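Local coordinates for YfkN protein (Bacillus subtilis subsp. subtilis, PDB 3GVE) that belongs to the calcineurin-like phosphoesterase family and carries a manganese and a magnesium ion side by side in a two-metal site, at residues Ala208-Glu220 with Gly241-Phe254. Residues are numbered along the deposited sequence; the frame is centred on the assembly and turned at random. Where two conformers were deposited one is given.
Sequences ADVIIALAHTGIE and GIDAIISGHQHGLF. With MG (magnesium ion), chain D; MN (manganese (II) ion), chain C.
Asp243 opens the pairing of two parallel strands, 210-215 and 244-247, by holding both backbone polar atoms of Ile211, one with its carboxylate and one with its own N-H. Its OD2 accepts the N-H of Ile211 at 2.8 Å through the anti lone pair, while its backbone N gives a hydrogen bond to Ile211 O, which also takes a weak one from Ala244 N; the carboxylate thus stands in for a main-chain carbonyl just ahead of the strand. CG lies beside its own backbone N (chi1 -58°), which brings OD2 to the N-H of Ile211. Regular parallel pairing follows: Ala213 N donates to Ala244 O, Ala213 O receives Ile246 N at 2.9 Å, and Ala215 N reaches Ile246 O on a more bent path (141° at the hydrogen).

From Ser247 and Thr217 onward, side chains join the backbone bonds. In one of its two conformers, Ser247 OG donates in the carbonyl plane to Thr217 O at 2.8 Å, and Gly248 N adds a weak bond to the same oxygen. The Gln250 amide serves both polar groups of Ile219: OE1 takes the N-H at 2.9 Å, from above its carbonyl plane, and NE2 donates to Ile219 O at 3.1 Å. Ile219 CD1 meets Phe254 CG at 3.7 Å.

The two segments contribute three metal ligands. His216 NE2 and His249 ND1 bind magnesium at 2.3 and 2.4 Å, their rings meeting rim to rim with planes 69° apart; Asn62 O fixes His216 through ND1, and Glu229 is the outside polar partner of His249. His251 NE2 ligates manganese; Asp64 and a water join both ions, Asn108 completing the magnesium site, Asp19 and His21 the manganese site.

Strand 210-215, helix 232-238 and strand 244-247 form a beta-alpha-beta unit: Leu235 packs on Ala215, and helix 192-205 touches Ile211 and Ile242. Strands 160-170 and 275-280 continue the sheet beyond 210-215 and 244-247 respectively.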
# COMPACT_ATOMS: atom_id res chain seq x y z
N ALA A 208 -23.61 24.55 -19.53
CA ALA A 208 -22.54 23.59 -19.80
C ALA A 208 -22.74 22.91 -21.15
O ALA A 208 -23.78 22.36 -21.39
CB ALA A 208 -22.44 22.54 -18.69
N ASP A 209 -21.72 22.96 -21.99
CA ASP A 209 -21.72 22.27 -23.28
C ASP A 209 -21.10 20.87 -23.19
O ASP A 209 -21.51 19.96 -23.89
CB ASP A 209 -20.94 23.08 -24.31
CG ASP A 209 -21.60 24.38 -24.64
OD1 ASP A 209 -22.80 24.35 -24.96
OD2 ASP A 209 -20.90 25.39 -24.58
N VAL A 210 -20.08 20.74 -22.35
CA VAL A 210 -19.36 19.49 -22.13
C VAL A 210 -19.28 19.28 -20.63
O VAL A 210 -18.94 20.19 -19.92
CB VAL A 210 -17.93 19.56 -22.70
CG1 VAL A 210 -17.13 18.30 -22.34
CG2 VAL A 210 -17.97 19.77 -24.21
N ILE A 211 -19.62 18.09 -20.17
CA ILE A 211 -19.61 17.79 -18.75
C ILE A 211 -18.63 16.65 -18.46
O ILE A 211 -18.74 15.57 -19.03
CB ILE A 211 -21.03 17.43 -18.22
CG1 ILE A 211 -21.95 18.67 -18.23
CG2 ILE A 211 -20.95 16.85 -16.80
CD1 ILE A 211 -23.39 18.39 -17.85
N ILE A 212 -17.67 16.92 -17.56
CA ILE A 212 -16.61 15.92 -17.18
C ILE A 212 -16.87 15.52 -15.76
O ILE A 212 -16.95 16.38 -14.85
CB ILE A 212 -15.23 16.55 -17.35
CG1 ILE A 212 -14.99 16.94 -18.82
CG2 ILE A 212 -14.19 15.52 -16.91
CD1 ILE A 212 -13.83 17.85 -19.02
N ALA A 213 -17.07 14.22 -15.54
CA ALA A 213 -17.24 13.71 -14.19
C ALA A 213 -15.92 13.26 -13.61
O ALA A 213 -15.28 12.34 -14.23
CB ALA A 213 -18.21 12.50 -14.24
N LEU A 214 -15.53 13.84 -12.49
CA LEU A 214 -14.41 13.37 -11.71
C LEU A 214 -15.01 12.40 -10.68
O LEU A 214 -15.37 12.76 -9.58
CB LEU A 214 -13.69 14.56 -11.09
CG LEU A 214 -13.32 15.66 -12.10
CD1 LEU A 214 -12.63 16.83 -11.43
CD2 LEU A 214 -12.48 15.16 -13.26
N ALA A 215 -15.14 11.16 -11.12
CA ALA A 215 -15.84 10.15 -10.36
C ALA A 215 -14.85 9.32 -9.56
O ALA A 215 -14.25 8.41 -10.09
CB ALA A 215 -16.66 9.27 -11.30
N HIS A 216 -14.70 9.66 -8.29
CA HIS A 216 -13.77 8.90 -7.44
C HIS A 216 -14.48 7.65 -6.97
O HIS A 216 -14.99 7.56 -5.87
CB HIS A 216 -13.18 9.67 -6.24
CG HIS A 216 -12.06 8.91 -5.60
ND1 HIS A 216 -10.76 9.02 -6.04
CD2 HIS A 216 -12.06 7.93 -4.66
CE1 HIS A 216 -10.00 8.17 -5.37
NE2 HIS A 216 -10.76 7.51 -4.52
N THR A 217 -14.49 6.68 -7.88
CA THR A 217 -15.27 5.46 -7.73
C THR A 217 -14.89 4.58 -8.92
O THR A 217 -14.57 5.07 -9.96
CB THR A 217 -16.79 5.79 -7.68
OG1 THR A 217 -17.54 4.60 -7.41
CG2 THR A 217 -17.29 6.43 -8.98
N GLY A 218 -14.92 3.27 -8.71
CA GLY A 218 -14.48 2.32 -9.70
C GLY A 218 -15.60 1.73 -10.52
O GLY A 218 -16.72 2.22 -10.54
N ILE A 219 -15.27 0.63 -11.17
CA ILE A 219 -16.06 0.02 -12.23
C ILE A 219 -16.41 -1.40 -11.83
O ILE A 219 -15.55 -2.15 -11.41
CB ILE A 219 -15.25 -0.03 -13.57
CG1 ILE A 219 -14.92 1.38 -14.06
CG2 ILE A 219 -15.99 -0.86 -14.62
CD1 ILE A 219 -13.77 1.45 -15.07
N GLU A 220 -17.69 -1.75 -11.99
CA GLU A 220 -18.13 -3.13 -11.98
C GLU A 220 -18.77 -3.40 -13.34
O GLU A 220 -19.10 -2.49 -14.07
CB GLU A 220 -19.12 -3.40 -10.84
CG GLU A 220 -18.54 -3.17 -9.42
CD GLU A 220 -17.40 -4.13 -9.06
OE1 GLU A 220 -17.19 -5.13 -9.75
OE2 GLU A 220 -16.71 -3.87 -8.07
N GLY A 241 -26.13 13.15 -20.05
CA GLY A 241 -25.47 14.44 -20.06
C GLY A 241 -24.00 14.47 -19.69
O GLY A 241 -23.37 15.49 -19.82
N ILE A 242 -23.45 13.35 -19.24
CA ILE A 242 -22.02 13.27 -18.96
C ILE A 242 -21.30 12.89 -20.24
O ILE A 242 -21.64 11.91 -20.88
CB ILE A 242 -21.71 12.23 -17.88
CG1 ILE A 242 -22.37 12.63 -16.56
CG2 ILE A 242 -20.19 12.08 -17.72
CD1 ILE A 242 -22.28 11.57 -15.44
N ASP A 243 -20.31 13.68 -20.60
CA ASP A 243 -19.55 13.46 -21.82
C ASP A 243 -18.24 12.69 -21.65
O ASP A 243 -17.71 12.18 -22.61
CB ASP A 243 -19.28 14.78 -22.52
CG ASP A 243 -20.57 15.51 -22.84
OD1 ASP A 243 -21.38 14.97 -23.60
OD2 ASP A 243 -20.78 16.59 -22.29
N ALA A 244 -17.72 12.65 -20.42
CA ALA A 244 -16.46 11.97 -20.13
C ALA A 244 -16.43 11.65 -18.65
O ALA A 244 -16.88 12.44 -17.86
CB ALA A 244 -15.30 12.88 -20.49
N ILE A 245 -15.86 10.49 -18.33
CA ILE A 245 -15.74 10.04 -16.94
C ILE A 245 -14.30 9.67 -16.61
O ILE A 245 -13.70 8.84 -17.27
CB ILE A 245 -16.65 8.83 -16.65
CG1 ILE A 245 -18.12 9.19 -16.90
CG2 ILE A 245 -16.46 8.36 -15.20
CD1 ILE A 245 -19.07 7.95 -16.95
N ILE A 246 -13.77 10.29 -15.57
CA ILE A 246 -12.52 9.87 -14.97
C ILE A 246 -12.89 8.98 -13.77
O ILE A 246 -13.68 9.38 -12.93
CB ILE A 246 -11.68 11.07 -14.48
CG1 ILE A 246 -11.59 12.18 -15.54
CG2 ILE A 246 -10.30 10.60 -14.03
CD1 ILE A 246 -11.17 11.72 -16.91
N SER A 247 -12.31 7.79 -13.73
CA SER A 247 -12.59 6.82 -12.69
C SER A 247 -11.30 6.58 -11.94
O SER A 247 -10.22 6.81 -12.41
CB SER A 247 -13.12 5.53 -13.34
OG SER A 247 -13.37 4.50 -12.40
N GLY A 248 -11.46 6.10 -10.73
CA GLY A 248 -10.35 5.77 -9.83
C GLY A 248 -10.80 4.79 -8.75
O GLY A 248 -11.61 3.92 -9.00
N HIS A 249 -10.25 5.01 -7.56
CA HIS A 249 -10.57 4.33 -6.32
C HIS A 249 -10.05 2.89 -6.28
O HIS A 249 -9.45 2.51 -5.31
CB HIS A 249 -12.07 4.42 -6.02
CG HIS A 249 -12.46 3.84 -4.70
ND1 HIS A 249 -11.96 4.32 -3.50
CD2 HIS A 249 -13.30 2.83 -4.39
CE1 HIS A 249 -12.48 3.62 -2.51
NE2 HIS A 249 -13.29 2.71 -3.02
N GLN A 250 -10.31 2.10 -7.32
CA GLN A 250 -9.94 0.68 -7.34
C GLN A 250 -8.45 0.43 -7.59
O GLN A 250 -7.96 -0.66 -7.34
CB GLN A 250 -10.76 -0.08 -8.38
CG GLN A 250 -12.15 -0.44 -7.92
CD GLN A 250 -13.04 -0.93 -9.05
OE1 GLN A 250 -12.85 -0.58 -10.20
NE2 GLN A 250 -14.05 -1.70 -8.71
N HIS A 251 -7.73 1.43 -8.07
CA HIS A 251 -6.31 1.27 -8.39
C HIS A 251 -6.10 0.26 -9.55
O HIS A 251 -5.04 -0.33 -9.67
CB HIS A 251 -5.48 0.89 -7.14
CG HIS A 251 -5.43 1.95 -6.07
ND1 HIS A 251 -4.45 1.96 -5.10
CD2 HIS A 251 -6.24 3.00 -5.79
CE1 HIS A 251 -4.64 2.99 -4.29
NE2 HIS A 251 -5.73 3.63 -4.67
N GLY A 252 -7.12 0.09 -10.39
CA GLY A 252 -7.06 -0.77 -11.57
C GLY A 252 -6.77 -0.02 -12.86
O GLY A 252 -6.40 1.15 -12.81
N LEU A 253 -6.95 -0.69 -14.00
CA LEU A 253 -6.72 -0.10 -15.30
C LEU A 253 -8.01 -0.11 -16.09
O LEU A 253 -8.70 -1.15 -16.15
CB LEU A 253 -5.65 -0.90 -16.09
CG LEU A 253 -4.29 -1.06 -15.40
CD1 LEU A 253 -3.31 -1.79 -16.38
CD2 LEU A 253 -3.72 0.24 -14.98
N PHE A 254 -8.29 0.99 -16.75
CA PHE A 254 -9.36 0.99 -17.74
C PHE A 254 -9.01 2.03 -18.79
O PHE A 254 -8.65 3.14 -18.43
CB PHE A 254 -10.75 1.27 -17.14
CG PHE A 254 -11.84 1.08 -18.17
CD1 PHE A 254 -12.41 -0.16 -18.37
CD2 PHE A 254 -12.18 2.11 -19.02
CE1 PHE A 254 -13.36 -0.36 -19.36
CE2 PHE A 254 -13.13 1.93 -20.02
CZ PHE A 254 -13.72 0.68 -20.20
MG MG D . -10.24 5.91 -2.92
MN MN C . -6.76 5.22 -3.47
O HOH W 1 -22.21 17.48 -25.14
O HOH W 2 -8.66 4.11 -3.38
O HOH W 3 -6.65 4.16 -1.49